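Local coordinates for BF1531-like N-terminal domain-containing protein (Bacteroides fragilis, PDB 3SLR), which is of unknown function but binds magnesium in a phosphatase-like domain and may hydrolyse ester bonds, at residues T33-T38 and T194-S199; N183-S188 and P204-R209; N231-G236 and T259-W264; P289-P294 and L298-I303. All coordinates share one frame; numbering follows the deposited sequence.

Interaction 1 (T33-T38 and T194-S199)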
loop_
_atom_site.group_PDB
_atom_site.type_symbol
_atom_site.label_atom_id
_atom_site.label_comp_id
_atom_site.label_asym_id
_atom_site.label_seq_id
_atom_site.Cartn_x
_atom_site.Cartn_y
_atom_site.Cartn_z
ATOM N N THR A 33 -0.891 -9.578 19.445
ATOM C CA THR A 33 -0.964 -9.797 17.993
ATOM C C THR A 33 -2.085 -10.728 17.520
ATOM O O THR A 33 -2.170 -11.035 16.330
ATOM C CB THR A 33 0.391 -10.328 17.424
ATOM O OG1 THR A 33 0.834 -11.461 18.185
ATOM C CG2 THR A 33 1.457 -9.255 17.471
ATOM N N GLN A 34 -2.957 -11.168 18.423
ATOM C CA GLN A 34 -3.934 -12.198 18.045
ATOM C C GLN A 34 -4.918 -11.758 16.960
ATOM O O GLN A 34 -5.207 -12.530 16.052
ATOM C CB GLN A 34 -4.682 -12.754 19.261
ATOM C CG GLN A 34 -3.785 -13.396 20.305
ATOM C CD GLN A 34 -3.259 -12.402 21.335
ATOM O OE1 GLN A 34 -3.438 -11.187 21.202
ATOM N NE2 GLN A 34 -2.623 -12.924 22.386
ATOM N N LEU A 35 -5.426 -10.529 17.041
ATOM C CA LEU A 35 -6.347 -10.055 16.019
ATOM C C LEU A 35 -5.616 -9.773 14.714
ATOM O O LEU A 35 -6.137 -10.030 13.628
ATOM C CB LEU A 35 -7.099 -8.813 16.490
ATOM C CG LEU A 35 -7.997 -9.023 17.705
ATOM C CD1 LEU A 35 -8.870 -7.791 17.920
ATOM C CD2 LEU A 35 -8.849 -10.260 17.530
ATOM N N LEU A 36 -4.404 -9.239 14.817
ATOM C CA LEU A 36 -3.604 -8.974 13.624
ATOM C C LEU A 36 -3.288 -10.283 12.897
ATOM O O LEU A 36 -3.313 -10.346 11.667
ATOM C CB LEU A 36 -2.313 -8.233 13.987
ATOM C CG LEU A 36 -1.346 -7.867 12.854
ATOM C CD1 LEU A 36 -2.020 -7.001 11.801
ATOM C CD2 LEU A 36 -0.108 -7.178 13.417
ATOM N N ALA A 37 -3.015 -11.334 13.662
ATOM C CA ALA A 37 -2.793 -12.662 13.073
ATOM C C ALA A 37 -4.005 -13.136 12.278
ATOM O O ALA A 37 -3.878 -13.583 11.129
ATOM C CB ALA A 37 -2.436 -13.674 14.150
ATOM N N THR A 38 -5.181 -13.037 12.890
ATOM C CA THR A 38 -6.418 -13.413 12.219
ATOM C C THR A 38 -6.615 -12.597 10.946
ATOM O O THR A 38 -6.918 -13.141 9.882
ATOM C CB THR A 38 -7.622 -13.226 13.146
ATOM O OG1 THR A 38 -7.515 -14.135 14.246
ATOM C CG2 THR A 38 -8.913 -13.511 12.401
ATOM N N THR A 194 -6.295 -4.500 26.717
ATOM C CA THR A 194 -6.011 -5.694 25.925
ATOM C C THR A 194 -4.598 -5.771 25.352
ATOM O O THR A 194 -4.193 -6.824 24.849
ATOM C CB THR A 194 -6.981 -5.836 24.748
ATOM O OG1 THR A 194 -6.706 -4.824 23.768
ATOM C CG2 THR A 194 -8.429 -5.729 25.219
ATOM N N GLU A 195 -3.866 -4.662 25.414
ATOM C CA GLU A 195 -2.534 -4.578 24.808
ATOM C C GLU A 195 -2.593 -4.593 23.272
ATOM O O GLU A 195 -1.568 -4.703 22.597
ATOM C CB GLU A 195 -1.620 -5.687 25.328
ATOM C CG GLU A 195 -0.837 -5.316 26.565
ATOM C CD GLU A 195 0.263 -4.315 26.260
ATOM O OE1 GLU A 195 1.047 -4.558 25.317
ATOM O OE2 GLU A 195 0.342 -3.280 26.952
ATOM N N ILE A 196 -3.793 -4.454 22.720
ATOM C CA ILE A 196 -3.928 -4.334 21.270
ATOM C C ILE A 196 -3.712 -2.877 20.864
ATOM O O ILE A 196 -4.399 -1.989 21.360
ATOM C CB ILE A 196 -5.307 -4.810 20.784
ATOM C CG1 ILE A 196 -5.535 -6.270 21.186
ATOM C CG2 ILE A 196 -5.435 -4.645 19.263
ATOM C CD1 ILE A 196 -6.895 -6.809 20.781
ATOM N N ILE A 197 -2.759 -2.644 19.963
ATOM C CA ILE A 197 -2.292 -1.290 19.663
ATOM C C ILE A 197 -2.937 -0.706 18.415
ATOM O O ILE A 197 -2.877 0.500 18.188
ATOM C CB ILE A 197 -0.741 -1.238 19.526
ATOM C CG1 ILE A 197 -0.223 0.188 19.766
ATOM C CG2 ILE A 197 -0.280 -1.786 18.189
ATOM C CD1 ILE A 197 0.000 0.482 21.230
ATOM N N LEU A 198 -3.555 -1.558 17.603
ATOM C CA LEU A 198 -4.260 -1.083 16.414
ATOM C C LEU A 198 -5.769 -1.098 16.639
ATOM O O LEU A 198 -6.305 -2.035 17.221
ATOM C CB LEU A 198 -3.923 -1.955 15.199
ATOM C CG LEU A 198 -2.473 -1.903 14.706
ATOM C CD1 LEU A 198 -2.203 -3.027 13.702
ATOM C CD2 LEU A 198 -2.167 -0.551 14.094
ATOM N N SER A 199 -6.455 -0.062 16.167
ATOM C CA SER A 199 -7.909 -0.007 16.292
ATOM C C SER A 199 -8.579 -1.025 15.366
ATOM O O SER A 199 -7.977 -1.515 14.409
ATOM C CB SER A 199 -8.424 1.397 15.979
ATOM O OG SER A 199 -8.245 1.673 14.600
#

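Interaction 2 (N183-S188 and P204-R209)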
loop_
_atom_site.group_PDB
_atom_site.type_symbol
_atom_site.label_atom_id
_atom_site.label_comp_id
_atom_site.label_asym_id
_atom_site.label_seq_id
_atom_site.Cartn_x
_atom_site.Cartn_y
_atom_site.Cartn_z
ATOM N N ASN A 183 -4.910 9.312 15.860
ATOM C CA ASN A 183 -6.254 9.421 16.444
ATOM C C ASN A 183 -7.209 8.330 15.944
ATOM O O ASN A 183 -8.120 7.915 16.657
ATOM C CB ASN A 183 -6.849 10.818 16.203
ATOM C CG ASN A 183 -6.234 11.882 17.098
ATOM O OD1 ASN A 183 -5.528 11.574 18.050
ATOM N ND2 ASN A 183 -6.511 13.145 16.796
ATOM N N PHE A 184 -6.975 7.849 14.726
ATOM C CA PHE A 184 -7.792 6.803 14.120
ATOM C C PHE A 184 -7.141 5.416 14.255
ATOM O O PHE A 184 -7.826 4.411 14.449
ATOM C CB PHE A 184 -8.028 7.138 12.639
ATOM C CG PHE A 184 -8.609 5.999 11.835
ATOM C CD1 PHE A 184 -9.980 5.887 11.656
ATOM C CD2 PHE A 184 -7.784 5.047 11.262
ATOM C CE1 PHE A 184 -10.517 4.849 10.920
ATOM C CE2 PHE A 184 -8.314 3.999 10.528
ATOM C CZ PHE A 184 -9.681 3.903 10.353
HETATM N N MSE A 185 -5.812 5.371 14.159
HETATM C CA MSE A 185 -5.095 4.102 14.113
HETATM C C MSE A 185 -4.970 3.434 15.480
HETATM O O MSE A 185 -4.807 2.220 15.573
HETATM C CB MSE A 185 -3.684 4.312 13.546
HETATM C CG MSE A 185 -3.633 4.907 12.147
HETATM SE SE MSE A 185 -4.191 3.702 10.740
HETATM C CE MSE A 185 -2.856 2.281 10.944
ATOM N N PHE A 186 -5.030 4.244 16.527
ATOM C CA PHE A 186 -4.789 3.802 17.902
ATOM C C PHE A 186 -6.045 4.021 18.742
ATOM O O PHE A 186 -6.676 5.075 18.670
ATOM C CB PHE A 186 -3.589 4.583 18.472
ATOM C CG PHE A 186 -3.357 4.388 19.948
ATOM C CD1 PHE A 186 -2.963 3.154 20.453
ATOM C CD2 PHE A 186 -3.496 5.452 20.824
ATOM C CE1 PHE A 186 -2.736 2.977 21.809
ATOM C CE2 PHE A 186 -3.263 5.286 22.177
ATOM C CZ PHE A 186 -2.894 4.049 22.674
ATOM N N ASP A 187 -6.407 3.017 19.535
ATOM C CA ASP A 187 -7.592 3.084 20.383
ATOM C C ASP A 187 -7.110 2.908 21.821
ATOM O O ASP A 187 -6.844 1.793 22.274
ATOM C CB ASP A 187 -8.566 1.970 19.971
ATOM C CG ASP A 187 -9.910 2.041 20.692
ATOM O OD1 ASP A 187 -9.970 2.560 21.827
ATOM O OD2 ASP A 187 -10.907 1.534 20.125
ATOM N N SER A 188 -6.956 4.018 22.533
ATOM C CA SER A 188 -6.392 3.972 23.870
ATOM C C SER A 188 -7.126 3.012 24.803
ATOM O O SER A 188 -6.506 2.234 25.521
ATOM C CB SER A 188 -6.372 5.367 24.491
ATOM O OG SER A 188 -5.842 5.286 25.794
ATOM N N PRO A 204 -7.798 -4.064 9.278
ATOM C CA PRO A 204 -7.866 -4.511 7.878
ATOM C C PRO A 204 -6.986 -3.689 6.943
ATOM O O PRO A 204 -6.604 -4.181 5.885
ATOM C CB PRO A 204 -9.331 -4.291 7.494
ATOM C CG PRO A 204 -10.054 -3.999 8.740
ATOM C CD PRO A 204 -9.083 -3.534 9.762
ATOM N N ILE A 205 -6.701 -2.436 7.300
ATOM C CA ILE A 205 -5.780 -1.641 6.505
ATOM C C ILE A 205 -4.384 -2.243 6.563
ATOM O O ILE A 205 -3.732 -2.415 5.542
ATOM C CB ILE A 205 -5.721 -0.173 6.978
ATOM C CG1 ILE A 205 -7.071 0.509 6.722
ATOM C CG2 ILE A 205 -4.584 0.547 6.280
ATOM C CD1 ILE A 205 -7.226 1.882 7.399
ATOM N N ILE A 206 -3.932 -2.583 7.762
ATOM C CA ILE A 206 -2.606 -3.160 7.915
ATOM C C ILE A 206 -2.506 -4.576 7.307
ATOM O O ILE A 206 -1.503 -4.907 6.676
ATOM C CB ILE A 206 -2.142 -3.150 9.393
ATOM C CG1 ILE A 206 -2.082 -1.713 9.923
ATOM C CG2 ILE A 206 -0.795 -3.848 9.533
ATOM C CD1 ILE A 206 -1.560 -0.713 8.916
ATOM N N SER A 207 -3.533 -5.401 7.469
ATOM C CA SER A 207 -3.476 -6.734 6.874
ATOM C C SER A 207 -3.411 -6.636 5.352
ATOM O O SER A 207 -2.672 -7.378 4.704
ATOM C CB SER A 207 -4.642 -7.635 7.329
ATOM O OG SER A 207 -5.912 -7.060 7.063
ATOM N N SER A 208 -4.175 -5.716 4.781
ATOM C CA SER A 208 -4.203 -5.587 3.330
ATOM C C SER A 208 -2.825 -5.158 2.824
ATOM O O SER A 208 -2.307 -5.715 1.867
ATOM C CB SER A 208 -5.299 -4.611 2.893
ATOM O OG SER A 208 -5.372 -4.546 1.480
ATOM N N ARG A 209 -2.233 -4.174 3.484
ATOM C CA ARG A 209 -0.907 -3.680 3.109
ATOM C C ARG A 209 0.199 -4.708 3.343
ATOM O O ARG A 209 1.248 -4.663 2.690
ATOM C CB ARG A 209 -0.589 -2.387 3.869
ATOM C CG ARG A 209 -1.442 -1.187 3.431
ATOM C CD ARG A 209 -1.064 -0.702 2.038
ATOM N NE ARG A 209 0.339 -0.295 1.992
ATOM C CZ ARG A 209 0.767 0.965 1.958
ATOM N NH1 ARG A 209 -0.101 1.979 1.934
ATOM N NH2 ARG A 209 2.074 1.211 1.934
#

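Interaction 3 (N231-G236 and T259-W264)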
loop_
_atom_site.group_PDB
_atom_site.type_symbol
_atom_site.label_atom_id
_atom_site.label_comp_id
_atom_site.label_asym_id
_atom_site.label_seq_id
_atom_site.Cartn_x
_atom_site.Cartn_y
_atom_site.Cartn_z
ATOM N N ASN A 231 -13.852 13.443 -17.591
ATOM C CA ASN A 231 -14.126 13.495 -16.163
ATOM C C ASN A 231 -13.346 12.461 -15.351
ATOM O O ASN A 231 -13.635 12.232 -14.183
ATOM C CB ASN A 231 -15.628 13.427 -15.883
ATOM C CG ASN A 231 -16.351 14.679 -16.353
ATOM O OD1 ASN A 231 -15.883 15.806 -16.131
ATOM N ND2 ASN A 231 -17.484 14.494 -17.023
ATOM N N THR A 232 -12.338 11.868 -15.980
ATOM C CA THR A 232 -11.421 10.981 -15.277
ATOM C C THR A 232 -10.031 11.607 -15.232
ATOM O O THR A 232 -9.509 11.861 -14.137
ATOM C CB THR A 232 -11.412 9.547 -15.891
ATOM O OG1 THR A 232 -12.716 8.979 -15.749
ATOM C CG2 THR A 232 -10.429 8.649 -15.161
ATOM N N ILE A 233 -9.450 11.911 -16.394
ATOM C CA ILE A 233 -8.162 12.622 -16.412
ATOM C C ILE A 233 -8.255 14.122 -16.749
ATOM O O ILE A 233 -7.267 14.838 -16.670
ATOM C CB ILE A 233 -7.097 11.931 -17.294
ATOM C CG1 ILE A 233 -7.435 12.067 -18.789
ATOM C CG2 ILE A 233 -6.936 10.471 -16.874
ATOM C CD1 ILE A 233 -6.252 11.791 -19.704
ATOM N N TRP A 234 -9.436 14.583 -17.149
ATOM C CA TRP A 234 -9.693 16.016 -17.310
ATOM C C TRP A 234 -11.155 16.269 -16.985
ATOM O O TRP A 234 -11.971 15.357 -17.057
ATOM C CB TRP A 234 -9.348 16.536 -18.724
ATOM C CG TRP A 234 -10.088 15.865 -19.882
ATOM C CD1 TRP A 234 -11.444 15.808 -20.077
ATOM C CD2 TRP A 234 -9.497 15.187 -21.005
ATOM N NE1 TRP A 234 -11.728 15.120 -21.242
ATOM C CE2 TRP A 234 -10.550 14.733 -21.829
ATOM C CE3 TRP A 234 -8.176 14.909 -21.386
ATOM C CZ2 TRP A 234 -10.322 14.016 -23.010
ATOM C CZ3 TRP A 234 -7.953 14.205 -22.559
ATOM C CH2 TRP A 234 -9.020 13.769 -23.359
ATOM N N GLY A 235 -11.487 17.493 -16.600
ATOM C CA GLY A 235 -12.874 17.827 -16.336
ATOM C C GLY A 235 -13.598 18.131 -17.638
ATOM O O GLY A 235 -13.024 18.708 -18.553
ATOM N N GLY A 236 -14.863 17.747 -17.723
ATOM C CA GLY A 236 -15.652 18.062 -18.895
ATOM C C GLY A 236 -15.690 16.943 -19.908
ATOM O O GLY A 236 -15.094 15.881 -19.718
ATOM N N THR A 259 -4.844 17.970 -12.975
ATOM C CA THR A 259 -3.407 18.119 -13.205
ATOM C C THR A 259 -2.610 17.244 -12.233
ATOM O O THR A 259 -1.695 16.521 -12.639
ATOM C CB THR A 259 -2.956 19.598 -13.035
ATOM O OG1 THR A 259 -3.387 20.347 -14.169
ATOM C CG2 THR A 259 -1.437 19.701 -12.937
ATOM N N GLU A 260 -2.951 17.327 -10.951
ATOM C CA GLU A 260 -2.229 16.572 -9.926
ATOM C C GLU A 260 -2.464 15.066 -10.047
ATOM O O GLU A 260 -1.572 14.269 -9.772
ATOM C CB GLU A 260 -2.555 17.109 -8.530
ATOM C CG GLU A 260 -2.120 18.572 -8.391
ATOM C CD GLU A 260 -2.460 19.207 -7.058
ATOM O OE1 GLU A 260 -3.171 18.584 -6.244
ATOM O OE2 GLU A 260 -2.018 20.360 -6.842
ATOM N N PHE A 261 -3.669 14.685 -10.459
ATOM C CA PHE A 261 -3.974 13.289 -10.759
ATOM C C PHE A 261 -3.178 12.777 -11.961
ATOM O O PHE A 261 -2.655 11.656 -11.934
ATOM C CB PHE A 261 -5.484 13.098 -10.979
ATOM C CG PHE A 261 -5.866 11.693 -11.393
ATOM C CD1 PHE A 261 -5.485 10.602 -10.627
ATOM C CD2 PHE A 261 -6.619 11.474 -12.530
ATOM C CE1 PHE A 261 -5.838 9.315 -11.001
ATOM C CE2 PHE A 261 -6.971 10.187 -12.918
ATOM C CZ PHE A 261 -6.581 9.108 -12.148
ATOM N N GLN A 262 -3.081 13.582 -13.018
ATOM C CA GLN A 262 -2.262 13.197 -14.174
ATOM C C GLN A 262 -0.794 13.066 -13.784
ATOM O O GLN A 262 -0.086 12.231 -14.323
ATOM C CB GLN A 262 -2.391 14.202 -15.317
ATOM C CG GLN A 262 -3.684 14.096 -16.087
ATOM C CD GLN A 262 -3.667 14.929 -17.351
ATOM O OE1 GLN A 262 -2.613 15.131 -17.969
ATOM N NE2 GLN A 262 -4.836 15.403 -17.752
ATOM N N GLU A 263 -0.339 13.889 -12.837
ATOM C CA GLU A 263 1.046 13.793 -12.370
ATOM C C GLU A 263 1.326 12.458 -11.660
ATOM O O GLU A 263 2.429 11.923 -11.740
ATOM C CB GLU A 263 1.386 14.982 -11.459
ATOM C CG GLU A 263 1.448 16.285 -12.234
ATOM C CD GLU A 263 1.479 17.520 -11.347
ATOM O OE1 GLU A 263 1.241 17.399 -10.122
ATOM O OE2 GLU A 263 1.724 18.622 -11.893
ATOM N N TRP A 264 0.329 11.948 -10.950
ATOM C CA TRP A 264 0.415 10.635 -10.322
ATOM C C TRP A 264 0.518 9.554 -11.408
ATOM O O TRP A 264 1.328 8.635 -11.310
ATOM C CB TRP A 264 -0.824 10.415 -9.447
ATOM C CG TRP A 264 -0.860 9.117 -8.671
ATOM C CD1 TRP A 264 -0.170 8.827 -7.526
ATOM C CD2 TRP A 264 -1.648 7.959 -8.967
ATOM N NE1 TRP A 264 -0.471 7.555 -7.103
ATOM C CE2 TRP A 264 -1.375 7.000 -7.967
ATOM C CE3 TRP A 264 -2.552 7.637 -9.986
ATOM C CZ2 TRP A 264 -1.980 5.745 -7.950
ATOM C CZ3 TRP A 264 -3.152 6.385 -9.966
ATOM C CH2 TRP A 264 -2.860 5.453 -8.956
#

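Interaction 4 (P289-P294 and L298-I303)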
loop_
_atom_site.group_PDB
_atom_site.type_symbol
_atom_site.label_atom_id
_atom_site.label_comp_id
_atom_site.label_asym_id
_atom_site.label_seq_id
_atom_site.Cartn_x
_atom_site.Cartn_y
_atom_site.Cartn_z
ATOM N N PRO A 289 -6.721 16.574 -27.313
ATOM C CA PRO A 289 -6.152 17.299 -26.171
ATOM C C PRO A 289 -4.710 16.892 -25.882
ATOM O O PRO A 289 -3.905 17.757 -25.557
ATOM C CB PRO A 289 -7.067 16.909 -25.007
ATOM C CG PRO A 289 -8.344 16.499 -25.640
ATOM C CD PRO A 289 -7.951 15.851 -26.948
ATOM N N PHE A 290 -4.387 15.601 -26.002
ATOM C CA PHE A 290 -3.008 15.154 -25.835
ATOM C C PHE A 290 -2.099 15.875 -26.812
ATOM O O PHE A 290 -0.983 16.267 -26.469
ATOM C CB PHE A 290 -2.882 13.637 -26.057
ATOM C CG PHE A 290 -3.571 12.807 -25.010
ATOM C CD1 PHE A 290 -4.921 12.504 -25.120
ATOM C CD2 PHE A 290 -2.867 12.319 -23.915
ATOM C CE1 PHE A 290 -5.561 11.736 -24.157
ATOM C CE2 PHE A 290 -3.496 11.541 -22.950
ATOM C CZ PHE A 290 -4.851 11.252 -23.067
ATOM N N GLU A 291 -2.590 16.041 -28.036
ATOM C CA GLU A 291 -1.805 16.619 -29.122
ATOM C C GLU A 291 -1.743 18.150 -29.100
ATOM O O GLU A 291 -0.706 18.720 -29.428
ATOM C CB GLU A 291 -2.360 16.164 -30.477
ATOM C CG GLU A 291 -2.408 14.649 -30.669
ATOM C CD GLU A 291 -3.218 14.239 -31.894
ATOM O OE1 GLU A 291 -4.147 14.985 -32.280
ATOM O OE2 GLU A 291 -2.934 13.166 -32.468
ATOM N N ARG A 292 -2.841 18.805 -28.718
ATOM C CA ARG A 292 -2.981 20.260 -28.931
ATOM C C ARG A 292 -2.980 21.102 -27.651
ATOM O O ARG A 292 -2.613 22.278 -27.684
ATOM C CB ARG A 292 -4.278 20.586 -29.685
ATOM C CG ARG A 292 -4.561 19.778 -30.956
ATOM C CD ARG A 292 -3.934 20.372 -32.216
ATOM N NE ARG A 292 -4.277 21.779 -32.458
ATOM C CZ ARG A 292 -5.318 22.208 -33.173
ATOM N NH1 ARG A 292 -6.167 21.352 -33.722
ATOM N NH2 ARG A 292 -5.516 23.510 -33.334
ATOM N N ASN A 293 -3.431 20.523 -26.542
ATOM C CA ASN A 293 -3.581 21.275 -25.296
ATOM C C ASN A 293 -2.316 21.224 -24.435
ATOM O O ASN A 293 -1.975 20.185 -23.879
ATOM C CB ASN A 293 -4.815 20.787 -24.522
ATOM C CG ASN A 293 -5.190 21.700 -23.356
ATOM O OD1 ASN A 293 -4.324 22.242 -22.672
ATOM N ND2 ASN A 293 -6.490 21.857 -23.117
ATOM N N PRO A 294 -1.631 22.369 -24.301
ATOM C CA PRO A 294 -0.342 22.489 -23.606
ATOM C C PRO A 294 -0.426 22.208 -22.111
ATOM O O PRO A 294 0.611 21.988 -21.498
ATOM C CB PRO A 294 0.040 23.966 -23.810
ATOM C CG PRO A 294 -0.871 24.486 -24.841
ATOM C CD PRO A 294 -2.114 23.666 -24.795
ATOM N N LEU A 298 -0.038 14.329 -19.224
ATOM C CA LEU A 298 0.111 13.130 -20.046
ATOM C C LEU A 298 0.154 13.494 -21.529
ATOM O O LEU A 298 -0.625 14.327 -21.987
ATOM C CB LEU A 298 -1.043 12.162 -19.769
ATOM C CG LEU A 298 -1.103 11.670 -18.319
ATOM C CD1 LEU A 298 -2.295 10.755 -18.085
ATOM C CD2 LEU A 298 0.196 10.963 -17.976
ATOM N N LYS A 299 1.077 12.882 -22.268
ATOM C CA LYS A 299 1.163 13.060 -23.719
ATOM C C LYS A 299 0.902 11.714 -24.397
ATOM O O LYS A 299 0.887 10.672 -23.738
ATOM C CB LYS A 299 2.548 13.568 -24.110
ATOM C CG LYS A 299 2.996 14.819 -23.369
ATOM C CD LYS A 299 2.055 15.988 -23.577
ATOM C CE LYS A 299 2.573 17.216 -22.828
ATOM N NZ LYS A 299 1.742 18.425 -23.028
ATOM N N LEU A 300 0.696 11.727 -25.710
ATOM C CA LEU A 300 0.426 10.480 -26.415
ATOM C C LEU A 300 1.520 9.445 -26.201
ATOM O O LEU A 300 1.230 8.258 -26.158
ATOM C CB LEU A 300 0.197 10.704 -27.911
ATOM C CG LEU A 300 -1.162 11.305 -28.272
ATOM C CD1 LEU A 300 -1.393 11.289 -29.784
ATOM C CD2 LEU A 300 -2.268 10.552 -27.562
ATOM N N ASP A 301 2.769 9.876 -26.062
ATOM C CA ASP A 301 3.858 8.903 -25.925
ATOM C C ASP A 301 3.901 8.248 -24.547
ATOM O O ASP A 301 4.725 7.369 -24.291
ATOM C CB ASP A 301 5.218 9.511 -26.276
ATOM C CG ASP A 301 5.607 10.653 -25.361
ATOM O OD1 ASP A 301 5.067 10.742 -24.235
ATOM O OD2 ASP A 301 6.470 11.463 -25.768
ATOM N N ASP A 302 3.015 8.682 -23.657
ATOM C CA ASP A 302 2.886 8.035 -22.353
ATOM C C ASP A 302 1.867 6.904 -22.422
ATOM O O ASP A 302 1.763 6.099 -21.503
ATOM C CB ASP A 302 2.455 9.043 -21.289
ATOM C CG ASP A 302 3.519 10.078 -21.000
ATOM O OD1 ASP A 302 4.714 9.715 -20.959
ATOM O OD2 ASP A 302 3.158 11.263 -20.826
ATOM N N ILE A 303 1.114 6.846 -23.517
ATOM C CA ILE A 303 0.022 5.889 -23.628
ATOM C C ILE A 303 0.398 4.735 -24.561
ATOM O O ILE A 303 0.589 4.931 -25.766
ATOM C CB ILE A 303 -1.265 6.569 -24.139
ATOM C CG1 ILE A 303 -1.584 7.842 -23.334
ATOM C CG2 ILE A 303 -2.420 5.595 -24.108
ATOM C CD1 ILE A 303 -1.960 7.586 -21.892
HETATM O O HOH W 1 0.906 14.150 -27.180
HETATM O O HOH W 2 -0.276 18.358 -25.009
#

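Interaction 1 (T33-T38 and T194-S199)
Leu36, in the opening turn of helix 34-46, and Leu198, in the loop leading from helix 188-194 to helix 203-217, are the residues whose CA atoms come nearest, 8.4 Å apart, so that side chains have to bridge the gap. Two aliphatic pairs do it. The tighter lies toward the surface, where Leu35 CD1 is 3.6 Å from Ile196 CD1 and the two side chains cross nearly at right angles. An extended chi2 of 178° carries the Ile196 terminal methyl out to this point, and Leu35 CG also rests near it. Deeper in, Leu36 CD1 and Leu198 CD1 stand 4.4 Å apart, a looser pair, with Phe83 of strand 79-83 and Ile206 of helix 203-217 touching both residues. The loop is shaped just ahead of the contact: Glu195 takes positive phi, and Thr194 OG1 accepts from Ile196 N at 3.1 Å, an ST turn. Glu195 itself forms a salt bridge with Lys88. This is the alpha/beta part assigned to the SGNH hydrolase clan, and the contact joins helix 34-46, packed on the parallel sheet, to the loop before helix 203-217. Methyl meeting methyl, it relies on shape and exclusion of water, with little directional constraint.

Interaction 2 (N183-S188 and P204-R209)
Phe184 and the selenomethionine Met185, at the end of the short helix 182-185, reach across to Ile205 and Ile206 of helix 203-217, a helix-to-helix contact inside the alpha/beta FkbH N-terminal domain, which belongs to the SGNH hydrolase clan. The backbones stay well apart, with Met185 CA 9.6 Å from Ile205 CA, and the side chains bridge the distance in two separate touches. In the first, Phe184 CE2 lies 3.9 Å from Ile205 CD1; the ring and the isoleucine approach from opposite directions, and the methyl comes in obliquely to the ring. In the second, Met185 CE sits 3.8 Å from Ile206 CD1. The selenomethionine chain is bent twice to get there: the bend at chi2 (-72°) sets SE at the edge of the Phe184 ring, in its plane, and the bend at chi3 (-61°) turns CE toward Ile206. Phe184 and Met185 thus also touch each other.

Further out, Tyr180 of helix 173-180 lays its ring against Phe184, the planes about 25° apart, and also touches Ile205. Leu173 packs on Ile206. The end of helix 182-185 is held from the loop, since Ser199 OG is hydrogen-bonded to Phe184 O. Within helix 203-217, Arg209 N bonds to Ile205 O at 3.1 Å.

Interaction 3 (N231-G236 and T259-W264)
Ile233 and Gln262 lock the tight side of this contact: Gln262 NE2 donates to Ile233 O over 2.7 Å with an N-H...O angle of 166°. The acceptor lies almost in the glutamine amide plane, whereas the donor is tilted 32° from the plane of the Ile233 carbonyl. A chain extended beyond CG carries the amide out from helix 255-270, and its other end is gripped as well, OE1 accepting from the backbone N atoms of Val297 and Leu298. One amide thus fastens two loops to the helix.

Beside it, Phe261 CE2 comes within 3.3 Å of Thr232 O, obliquely to the ring. This buried carbonyl oxygen has no hydrogen-bonding partner in the model. Ile233 CG2 lies 4.0 Å from the same CE2, the two side chains crossing at about a right angle.

In the loop following strand 224-227, Asp228 and Asp230 bind magnesium, and with Thr232 the sequence is consistent with the HAD-type DxDx(T/V) motif. Thr232 OG1 is hydrogen-bonded to Asp228 OD2 and to Asp336 N, making it a second-shell support for two metal-binding residues.

The packing slackens at the Thr232 methyl, where CG2 is 4.4 Å from Phe261 CE2. Away from the helix, Asn231 OD1 accepts from Gly236 N at 2.7 Å, the donor standing above the carbonyl plane, and closes the turn on itself; neither residue meets 259-264.

Interaction 4 (P289-P294 and L298-I303)
Phe290, near the end of helix 283-292, inserts its side chain against 298-303. Its CB already touches Leu300 CD2 at 3.5 Å; ring atoms CG, at 3.6 Å, and CD1, at 4.1 Å, face that same methyl, the two side chains crossing at about a right angle. Along one side of the ring, CD2 passes 3.6 Å from Leu298 O, a buried oxygen with no hydrogen-bonding partner in the model. Next, CE2 meets Leu298 CB at 4.1 Å and Ile303 CG1 at 4.2 Å. On the other side CE1 packs on the Trp234 indole, and the tip, CZ, reaches Ile233 CD1.

The polar half runs through two waters. One donates to Phe290 O and accepts from Leu300 N at 2.8 Å; the second donates to Phe290 O and Asn293 O and accepts from Lys299 NZ, which also bonds Met296 O. Within 298-303, Lys299 N donates nearly straight to Asp302 OD2 over 3.0 Å, bracing the 3-10 turn 300-302.

In this HAD-like domain the contact joins the last turn of helix 283-292 to the loop that leads into strand 305-309: Phe306 of that strand meets the Phe290 ring edge-to-face, Leu298 rests on helix 255-270, and Ile303 on strand 274-280.

Overall arrangement
The four contacts split between two domains. Interactions 1 and 2 belong to the SGNH-clan part and touch each other, Ser199 N bonding Met185 O and Ile197 lying against Phe186. Both are apolar, interaction 2 buried and interaction 1 only partly buried. Interactions 3 and 4 lie in the HAD-like domain, with centres about 39 Å and 48 Å from that of interaction 1, and they too adjoin, joined by Gln262 and by Trp234 against Pro289. Interaction 3, buried and next to the magnesium site, adds a direct side-chain-to-backbone bond; interaction 4, partly at the surface, substitutes ordered water for such bonds.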